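Local coordinates for protein GTP cyclohydrolase 1 type 2 homolog (Staphylococcus aureus subsp. aureus, PDB 3LNL) that is of unknown function but binds a pair of zinc ions and builds a toroid-shaped homohexamer whose two openings are capped by PII-like domain trimers, at residues I125-N130 against L242-E247; A246-Q251 against K281-I286; D303-G308 against V323-I328. The protein carries 2 engineered substitutions. All coordinates share one frame; numbering follows the deposited sequence.

Contact 1: residues I125-N130 against L242-E247; sequences ISIINN and LGVMAE
Here the chain departs for the inserted PII-like domain and returns from it, and the outgoing and returning strands pair antiparallel in the NIF3 part of the fold. I125 comes first: its CG2, anti to the backbone N, lies 3.7 Å from V244 CB, while CG1 reaches the methyl of A246; helix 112-119 packs against the same isoleucine. S126 then exchanges two backbone hydrogen bonds with M245, S126 N to M245 O at 2.9 Å and M245 N to S126 O at 2.7 Å, each aimed almost down the C=O axis. I127 and V244 form a non-hydrogen-bonded pair whose side chains diverge, yet I127 CD1 comes within 4.0 Å of V244 CG1. I128 N donates to G243 O from above the carbonyl plane, 3.0 Å away. The CG1 branch of I128 sits between backbone N and carbonyl carbon (chi1 57°) and presses on the glycine, whose phi of 111° suits a residue without CB; CG2 meets M245 CB at 3.7 Å. The side chain of L242 lies about 4 Å from that of zinc ligand D106. N129 finishes the run: ND2 donates to L242 O at 2.7 Å, nearly in the amide plane.

Contact 2: residues A246-Q251 against K281-I286; sequences AEVDNQ and KRIAII
An antiparallel strand pair within the mixed sheet of a NIF3 domain joins 246-248 to 281-285, just before the first strand turns a corner at D249 and N250. A246 and I283 form a hydrogen-bonded pair, with A246 N to I283 O at 2.9 Å and I283 N to A246 O at 2.8 Å. E247 and R282 follow as a non-hydrogen-bonded pair, and V248 N closes the ladder on K281 O at 3.0 Å. On the face that carries I283 the apolar contact is tight: V248 CG1 meets I283 CD1 at 3.4 Å, the two side chains crossing at about a right angle. K281 begins with CG anti to the backbone N (chi1 172°), bends at chi2 (72°) and then runs extended, which carries NZ round to V248 O for a 2.7 Å hydrogen bond in the carbonyl plane. On the way its CE passes E247 OE1 at 3.2 Å. NZ stays 4.1 Å from E247 OE1, beyond a salt bridge, and the other carboxylate oxygen, OE2, is hydrogen-bonded to N124. The ammonium group is therefore held by a main-chain carbonyl just before the corner, while the nearby carboxylate probably adds a favourable but looser electrostatic pull.

Contact 3: residues D303-G308 against V323-I328; sequences DVFVTG and VNLIDI
V306 and I328 cross at about a right angle, V306 CG1 touching I328 CG2 at 3.7 Å, and on this same face V304 CG2 rests against I326 CG1 at 3.8 Å. The CG2 of V304 is anti to the backbone N, which brings that methyl alongside the neighbouring strand. Helix 254-264 packs on V304, I326 and I328 of this layer. On the reverse face F305 and L325 lie side by side and point the same way; L325 CD2 sits 3.8 Å from F305 CB and close to the plane of the ring, at its edge, while helix 294-299 receives the phenylalanine. Between the two layers runs a parallel ladder in which F305 N, I326 N, T307 N and I328 N donate in turn to N324 O, F305 O, I326 O and T307 O. The bond from T307 N to I326 O, 2.9 Å long, is almost collinear with the C=O axis. At one polar end N324 ND2 donates to D303 O at 2.9 Å, with that oxygen nearly in its amide plane, and a water links D303 O to N324 N. At the other, D327 OD1 approaches G308 CA at 3.2 Å while accepting from N329 N, and OD2 forms a salt bridge with R271. The two strands and helix 312-321 between them make a beta-alpha-beta unit, whose C-terminal end leads directly to the zinc ligands H330 and E333.

The three contacts trace a path across one mixed sheet, through strands 125-142, 240-253, 279-285, 304-307 and 325-327 in that order. Along the chain contact 2 begins on the stretch where contact 1 ends, and contact 3 follows in series. Contacts 1 and 2, centres 10 Å apart, share A246 and E247, so strand 240-253 is paired on both sides. Contact 2 passes to contact 3, 11 Å away, where T307 OG1 and I286 O are hydrogen-bonded at 2.6 Å. Contacts 1 and 3 stand 14 Å apart and do not touch. Pairing changes from antiparallel to parallel along this path. The sheet thereby ties the PII-like insertion's exit and return to the strand preceding zinc ligands H330 and E333.

Contact 1: residues I125-N130 against L242-E247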
loop_
_atom_site.group_PDB
_atom_site.type_symbol
_atom_site.label_atom_id
_atom_site.label_comp_id
_atom_site.label_asym_id
_atom_site.label_seq_id
_atom_site.Cartn_x
_atom_site.Cartn_y
_atom_site.Cartn_z
ATOM N N ILE B 125 -30.761 -27.033 2.717
ATOM C CA ILE B 125 -29.768 -26.102 3.167
ATOM C C ILE B 125 -28.411 -26.482 2.571
ATOM O O ILE B 125 -27.989 -27.636 2.702
ATOM C CB ILE B 125 -29.632 -26.122 4.704
ATOM C CG1 ILE B 125 -30.977 -25.804 5.371
ATOM C CG2 ILE B 125 -28.603 -25.050 5.167
ATOM C CD1 ILE B 125 -31.023 -26.103 6.879
ATOM N N SER B 126 -27.748 -25.562 1.883
ATOM C CA SER B 126 -26.368 -25.817 1.501
ATOM C C SER B 126 -25.461 -24.615 1.633
ATOM O O SER B 126 -25.898 -23.462 1.527
ATOM C CB SER B 126 -26.254 -26.422 0.097
ATOM O OG SER B 126 -26.731 -25.582 -0.862
ATOM N N ILE B 127 -24.182 -24.947 1.827
ATOM C CA ILE B 127 -23.123 -23.999 1.947
ATOM C C ILE B 127 -23.034 -23.203 0.656
ATOM O O ILE B 127 -23.176 -23.768 -0.438
ATOM C CB ILE B 127 -21.752 -24.692 2.244
ATOM C CG1 ILE B 127 -21.751 -25.230 3.685
ATOM C CG2 ILE B 127 -20.569 -23.706 2.015
ATOM C CD1 ILE B 127 -21.687 -24.120 4.806
ATOM N N ILE B 128 -22.783 -21.896 0.800
ATOM C CA ILE B 128 -22.473 -21.019 -0.345
ATOM C C ILE B 128 -21.143 -20.299 -0.098
ATOM O O ILE B 128 -20.518 -20.415 0.993
ATOM C CB ILE B 128 -23.632 -19.983 -0.651
ATOM C CG1 ILE B 128 -23.926 -19.151 0.576
ATOM C CG2 ILE B 128 -24.875 -20.707 -1.213
ATOM C CD1 ILE B 128 -24.927 -18.044 0.365
ATOM N N ASN B 129 -20.703 -19.561 -1.111
ATOM C CA ASN B 129 -19.413 -18.851 -1.065
ATOM C C ASN B 129 -18.240 -19.801 -0.774
ATOM O O ASN B 129 -17.334 -19.492 0.009
ATOM C CB ASN B 129 -19.457 -17.677 -0.064
ATOM C CG ASN B 129 -20.513 -16.627 -0.435
ATOM O OD1 ASN B 129 -20.594 -16.237 -1.574
ATOM N ND2 ASN B 129 -21.376 -16.253 0.500
ATOM N N ASN B 130 -18.246 -20.964 -1.401
ATOM C CA ASN B 130 -17.272 -22.009 -1.070
ATOM C C ASN B 130 -15.826 -21.615 -1.225
ATOM O O ASN B 130 -15.464 -20.973 -2.203
ATOM C CB ASN B 130 -17.514 -23.276 -1.889
ATOM C CG ASN B 130 -18.905 -23.755 -1.745
ATOM O OD1 ASN B 130 -19.809 -22.983 -1.978
ATOM N ND2 ASN B 130 -19.098 -24.971 -1.237
ATOM N N LEU B 242 -18.687 -19.378 3.594
ATOM C CA LEU B 242 -19.425 -18.411 4.404
ATOM C C LEU B 242 -20.872 -18.186 3.927
ATOM O O LEU B 242 -21.125 -17.526 2.898
ATOM C CB LEU B 242 -18.675 -17.074 4.482
ATOM C CG LEU B 242 -19.367 -16.067 5.394
ATOM C CD1 LEU B 242 -19.238 -16.520 6.875
ATOM C CD2 LEU B 242 -18.813 -14.670 5.193
ATOM N N GLY B 243 -21.788 -18.765 4.691
ATOM C CA GLY B 243 -23.203 -18.649 4.475
ATOM C C GLY B 243 -23.798 -19.966 4.023
ATOM O O GLY B 243 -23.092 -20.902 3.643
ATOM N N VAL B 244 -25.122 -20.013 4.081
ATOM C CA VAL B 244 -25.917 -21.052 3.455
ATOM C C VAL B 244 -27.018 -20.454 2.605
ATOM O O VAL B 244 -27.508 -19.329 2.865
ATOM C CB VAL B 244 -26.577 -22.010 4.500
ATOM C CG1 VAL B 244 -25.472 -22.842 5.225
ATOM C CG2 VAL B 244 -27.533 -21.265 5.481
ATOM N N MET B 245 -27.449 -21.230 1.607
ATOM C CA MET B 245 -28.692 -20.959 0.888
ATOM C C MET B 245 -29.638 -22.028 1.334
ATOM O O MET B 245 -29.248 -23.184 1.406
ATOM C CB MET B 245 -28.527 -21.025 -0.657
ATOM C CG MET B 245 -29.745 -20.489 -1.434
ATOM S SD MET B 245 -29.820 -18.645 -1.460
ATOM C CE MET B 245 -28.363 -18.285 -2.508
ATOM N N ALA B 246 -30.898 -21.670 1.572
ATOM C CA ALA B 246 -31.916 -22.627 1.928
ATOM C C ALA B 246 -33.281 -22.118 1.429
ATOM O O ALA B 246 -33.357 -21.050 0.813
ATOM C CB ALA B 246 -31.930 -22.797 3.429
ATOM N N GLU B 247 -34.339 -22.885 1.690
ATOM C CA GLU B 247 -35.696 -22.489 1.307
ATOM C C GLU B 247 -36.703 -22.705 2.415
ATOM O O GLU B 247 -36.529 -23.578 3.294
ATOM C CB GLU B 247 -36.219 -23.175 0.014
ATOM C CG GLU B 247 -35.334 -24.075 -0.688
ATOM C CD GLU B 247 -36.065 -24.858 -1.768
ATOM O OE1 GLU B 247 -36.499 -24.264 -2.790
ATOM O OE2 GLU B 247 -36.287 -26.061 -1.554
HETATM O O HOH W 1 -29.708 -25.177 -1.190
HETATM O O HOH W 2 -16.495 -18.128 1.984
#

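Contact 2: residues A246-Q251 against K281-I286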
loop_
_atom_site.group_PDB
_atom_site.type_symbol
_atom_site.label_atom_id
_atom_site.label_comp_id
_atom_site.label_asym_id
_atom_site.label_seq_id
_atom_site.Cartn_x
_atom_site.Cartn_y
_atom_site.Cartn_z
ATOM N N ALA B 246 -30.898 -21.670 1.572
ATOM C CA ALA B 246 -31.916 -22.627 1.928
ATOM C C ALA B 246 -33.281 -22.118 1.429
ATOM O O ALA B 246 -33.357 -21.050 0.813
ATOM C CB ALA B 246 -31.930 -22.797 3.429
ATOM N N GLU B 247 -34.339 -22.885 1.690
ATOM C CA GLU B 247 -35.696 -22.489 1.307
ATOM C C GLU B 247 -36.703 -22.705 2.415
ATOM O O GLU B 247 -36.529 -23.578 3.294
ATOM C CB GLU B 247 -36.219 -23.175 0.014
ATOM C CG GLU B 247 -35.334 -24.075 -0.688
ATOM C CD GLU B 247 -36.065 -24.858 -1.768
ATOM O OE1 GLU B 247 -36.499 -24.264 -2.790
ATOM O OE2 GLU B 247 -36.287 -26.061 -1.554
ATOM N N VAL B 248 -37.758 -21.898 2.363
ATOM C CA VAL B 248 -38.920 -22.110 3.221
ATOM C C VAL B 248 -39.672 -23.253 2.613
ATOM O O VAL B 248 -39.515 -23.534 1.405
ATOM C CB VAL B 248 -39.805 -20.864 3.374
ATOM C CG1 VAL B 248 -39.096 -19.874 4.272
ATOM C CG2 VAL B 248 -40.128 -20.220 2.019
ATOM N N ASP B 249 -40.382 -23.976 3.481
ATOM C CA ASP B 249 -41.231 -25.090 3.073
ATOM C C ASP B 249 -42.212 -24.621 2.022
ATOM O O ASP B 249 -42.360 -25.252 0.962
ATOM C CB ASP B 249 -42.046 -25.599 4.274
ATOM C CG ASP B 249 -41.210 -26.418 5.249
ATOM O OD1 ASP B 249 -41.545 -26.464 6.464
ATOM O OD2 ASP B 249 -40.215 -27.033 4.795
ATOM N N ASN B 250 -42.873 -23.505 2.348
ATOM C CA ASN B 250 -43.927 -22.896 1.523
ATOM C C ASN B 250 -43.563 -21.439 1.255
ATOM O O ASN B 250 -43.329 -20.751 2.196
ATOM C CB ASN B 250 -45.255 -22.966 2.308
ATOM C CG ASN B 250 -45.672 -24.394 2.615
ATOM O OD1 ASN B 250 -45.968 -25.140 1.705
ATOM N ND2 ASN B 250 -45.655 -24.785 3.888
ATOM N N GLN B 251 -43.477 -21.020 -0.011
ATOM C CA GLN B 251 -43.317 -19.605 -0.418
ATOM C C GLN B 251 -44.192 -18.719 0.488
ATOM O O GLN B 251 -45.358 -19.023 0.713
ATOM C CB GLN B 251 -43.680 -19.404 -1.929
ATOM C CG GLN B 251 -43.133 -18.097 -2.580
ATOM C CD GLN B 251 -43.570 -17.819 -4.047
ATOM O OE1 GLN B 251 -44.754 -17.809 -4.332
ATOM N NE2 GLN B 251 -42.589 -17.493 -4.957
ATOM N N LYS B 281 -38.891 -17.348 -1.372
ATOM C CA LYS B 281 -38.717 -18.796 -1.288
ATOM C C LYS B 281 -37.306 -19.210 -0.866
ATOM O O LYS B 281 -37.151 -20.091 0.007
ATOM C CB LYS B 281 -39.041 -19.416 -2.634
ATOM C CG LYS B 281 -38.720 -20.867 -2.707
ATOM C CD LYS B 281 -39.707 -21.696 -1.881
ATOM C CE LYS B 281 -39.450 -23.152 -2.090
ATOM N NZ LYS B 281 -40.273 -23.875 -1.133
ATOM N N ARG B 282 -36.306 -18.647 -1.540
ATOM C CA ARG B 282 -34.921 -18.945 -1.273
ATOM C C ARG B 282 -34.278 -17.849 -0.415
ATOM O O ARG B 282 -34.402 -16.667 -0.698
ATOM C CB ARG B 282 -34.145 -19.137 -2.583
ATOM C CG ARG B 282 -34.816 -20.103 -3.515
ATOM C CD ARG B 282 -34.060 -20.291 -4.826
ATOM N NE ARG B 282 -32.779 -20.912 -4.531
ATOM C CZ ARG B 282 -31.775 -21.003 -5.388
ATOM N NH1 ARG B 282 -31.891 -20.502 -6.618
ATOM N NH2 ARG B 282 -30.652 -21.610 -5.012
ATOM N N ILE B 283 -33.550 -18.285 0.606
ATOM C CA ILE B 283 -33.022 -17.470 1.663
ATOM C C ILE B 283 -31.508 -17.671 1.759
ATOM O O ILE B 283 -31.037 -18.780 1.859
ATOM C CB ILE B 283 -33.712 -17.902 2.966
ATOM C CG1 ILE B 283 -35.269 -17.667 2.803
ATOM C CG2 ILE B 283 -33.197 -17.079 4.166
ATOM C CD1 ILE B 283 -36.042 -18.737 3.332
ATOM N N ALA B 284 -30.733 -16.591 1.699
ATOM C CA ALA B 284 -29.303 -16.672 1.990
ATOM C C ALA B 284 -29.119 -16.149 3.419
ATOM O O ALA B 284 -29.728 -15.133 3.780
ATOM C CB ALA B 284 -28.519 -15.821 1.000
ATOM N N ILE B 285 -28.267 -16.802 4.189
ATOM C CA ILE B 285 -28.024 -16.452 5.600
ATOM C C ILE B 285 -26.544 -16.369 5.895
ATOM O O ILE B 285 -25.805 -17.310 5.647
ATOM C CB ILE B 285 -28.598 -17.488 6.564
ATOM C CG1 ILE B 285 -30.111 -17.646 6.407
ATOM C CG2 ILE B 285 -28.303 -17.080 8.027
ATOM C CD1 ILE B 285 -30.619 -19.011 6.932
ATOM N N ILE B 286 -26.110 -15.202 6.374
ATOM C CA ILE B 286 -24.789 -15.039 6.971
ATOM C C ILE B 286 -24.976 -14.414 8.353
ATOM O O ILE B 286 -25.250 -13.226 8.518
ATOM C CB ILE B 286 -23.784 -14.242 6.126
ATOM C CG1 ILE B 286 -23.568 -14.922 4.788
ATOM C CG2 ILE B 286 -22.421 -14.124 6.900
ATOM C CD1 ILE B 286 -22.691 -14.183 3.836
#

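Contact 3: residues D303-G308 against V323-I328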
loop_
_atom_site.group_PDB
_atom_site.type_symbol
_atom_site.label_atom_id
_atom_site.label_comp_id
_atom_site.label_asym_id
_atom_site.label_seq_id
_atom_site.Cartn_x
_atom_site.Cartn_y
_atom_site.Cartn_z
ATOM N N ASP B 303 -33.840 -14.808 -2.661
ATOM C CA ASP B 303 -34.912 -13.796 -2.595
ATOM C C ASP B 303 -34.744 -12.784 -1.463
ATOM O O ASP B 303 -35.341 -11.691 -1.516
ATOM C CB ASP B 303 -36.289 -14.476 -2.440
ATOM C CG ASP B 303 -36.599 -15.438 -3.600
ATOM O OD1 ASP B 303 -36.251 -15.109 -4.756
ATOM O OD2 ASP B 303 -37.152 -16.534 -3.326
ATOM N N VAL B 304 -33.946 -13.150 -0.445
ATOM C CA VAL B 304 -33.682 -12.297 0.706
ATOM C C VAL B 304 -32.360 -12.751 1.325
ATOM O O VAL B 304 -31.978 -13.944 1.244
ATOM C CB VAL B 304 -34.869 -12.348 1.760
ATOM C CG1 VAL B 304 -35.092 -13.804 2.293
ATOM C CG2 VAL B 304 -34.651 -11.355 2.921
ATOM N N PHE B 305 -31.637 -11.765 1.829
ATOM C CA PHE B 305 -30.399 -11.931 2.487
ATOM C C PHE B 305 -30.604 -11.629 3.957
ATOM O O PHE B 305 -31.000 -10.537 4.311
ATOM C CB PHE B 305 -29.353 -11.020 1.906
ATOM C CG PHE B 305 -27.976 -11.222 2.488
ATOM C CD1 PHE B 305 -27.268 -12.399 2.248
ATOM C CD2 PHE B 305 -27.400 -10.250 3.325
ATOM C CE1 PHE B 305 -25.998 -12.583 2.760
ATOM C CE2 PHE B 305 -26.140 -10.439 3.873
ATOM C CZ PHE B 305 -25.430 -11.608 3.598
ATOM N N VAL B 306 -30.336 -12.620 4.805
ATOM C CA VAL B 306 -30.543 -12.525 6.244
ATOM C C VAL B 306 -29.216 -12.409 6.949
ATOM O O VAL B 306 -28.297 -13.255 6.751
ATOM C CB VAL B 306 -31.271 -13.775 6.796
ATOM C CG1 VAL B 306 -31.422 -13.685 8.341
ATOM C CG2 VAL B 306 -32.643 -13.957 6.093
ATOM N N THR B 307 -29.076 -11.357 7.762
ATOM C CA THR B 307 -27.824 -11.112 8.471
ATOM C C THR B 307 -28.076 -10.226 9.700
ATOM O O THR B 307 -29.226 -10.004 10.082
ATOM C CB THR B 307 -26.753 -10.501 7.521
ATOM O OG1 THR B 307 -25.456 -10.633 8.100
ATOM C CG2 THR B 307 -26.997 -9.002 7.186
ATOM N N GLY B 308 -27.009 -9.735 10.312
ATOM C CA GLY B 308 -27.091 -8.767 11.413
ATOM C C GLY B 308 -26.304 -7.521 11.139
ATOM O O GLY B 308 -25.634 -7.428 10.102
ATOM N N VAL B 323 -32.781 -5.323 -3.506
ATOM C CA VAL B 323 -32.210 -6.433 -2.765
ATOM C C VAL B 323 -32.943 -6.511 -1.410
ATOM O O VAL B 323 -32.956 -5.542 -0.618
ATOM C CB VAL B 323 -30.674 -6.304 -2.605
ATOM C CG1 VAL B 323 -30.123 -7.424 -1.631
ATOM C CG2 VAL B 323 -29.985 -6.394 -3.965
ATOM N N ASN B 324 -33.598 -7.630 -1.138
ATOM C CA ASN B 324 -34.327 -7.731 0.083
ATOM C C ASN B 324 -33.453 -8.193 1.270
ATOM O O ASN B 324 -32.654 -9.106 1.132
ATOM C CB ASN B 324 -35.512 -8.674 -0.085
ATOM C CG ASN B 324 -36.425 -8.253 -1.177
ATOM O OD1 ASN B 324 -36.806 -7.085 -1.246
ATOM N ND2 ASN B 324 -36.783 -9.176 -2.047
ATOM N N LEU B 325 -33.601 -7.535 2.413
ATOM C CA LEU B 325 -32.772 -7.846 3.580
ATOM C C LEU B 325 -33.644 -8.078 4.800
ATOM O O LEU B 325 -34.733 -7.523 4.882
ATOM C CB LEU B 325 -31.833 -6.700 3.908
ATOM C CG LEU B 325 -30.883 -6.202 2.844
ATOM C CD1 LEU B 325 -30.193 -4.899 3.379
ATOM C CD2 LEU B 325 -29.877 -7.244 2.417
ATOM N N ILE B 326 -33.157 -8.930 5.697
ATOM C CA ILE B 326 -33.633 -9.007 7.070
ATOM C C ILE B 326 -32.431 -8.919 8.018
ATOM O O ILE B 326 -31.463 -9.685 7.932
ATOM C CB ILE B 326 -34.473 -10.294 7.407
ATOM C CG1 ILE B 326 -35.651 -10.451 6.453
ATOM C CG2 ILE B 326 -34.985 -10.210 8.853
ATOM C CD1 ILE B 326 -36.347 -11.774 6.463
ATOM N N ASP B 327 -32.519 -7.971 8.946
ATOM C CA ASP B 327 -31.625 -7.870 10.083
ATOM C C ASP B 327 -32.198 -8.643 11.248
ATOM O O ASP B 327 -33.119 -8.190 11.916
ATOM C CB ASP B 327 -31.426 -6.401 10.450
ATOM C CG ASP B 327 -30.260 -6.149 11.404
ATOM O OD1 ASP B 327 -29.766 -7.106 12.040
ATOM O OD2 ASP B 327 -29.854 -4.964 11.513
ATOM N N ILE B 328 -31.613 -9.808 11.523
ATOM C CA ILE B 328 -32.001 -10.606 12.690
ATOM C C ILE B 328 -31.134 -10.288 13.932
ATOM O O ILE B 328 -31.291 -10.926 15.009
ATOM C CB ILE B 328 -31.927 -12.101 12.430
ATOM C CG1 ILE B 328 -30.543 -12.525 11.937
ATOM C CG2 ILE B 328 -33.041 -12.512 11.492
ATOM C CD1 ILE B 328 -30.330 -14.106 11.937
HETATM O O HOH W 3 -33.482 -9.760 -2.872
#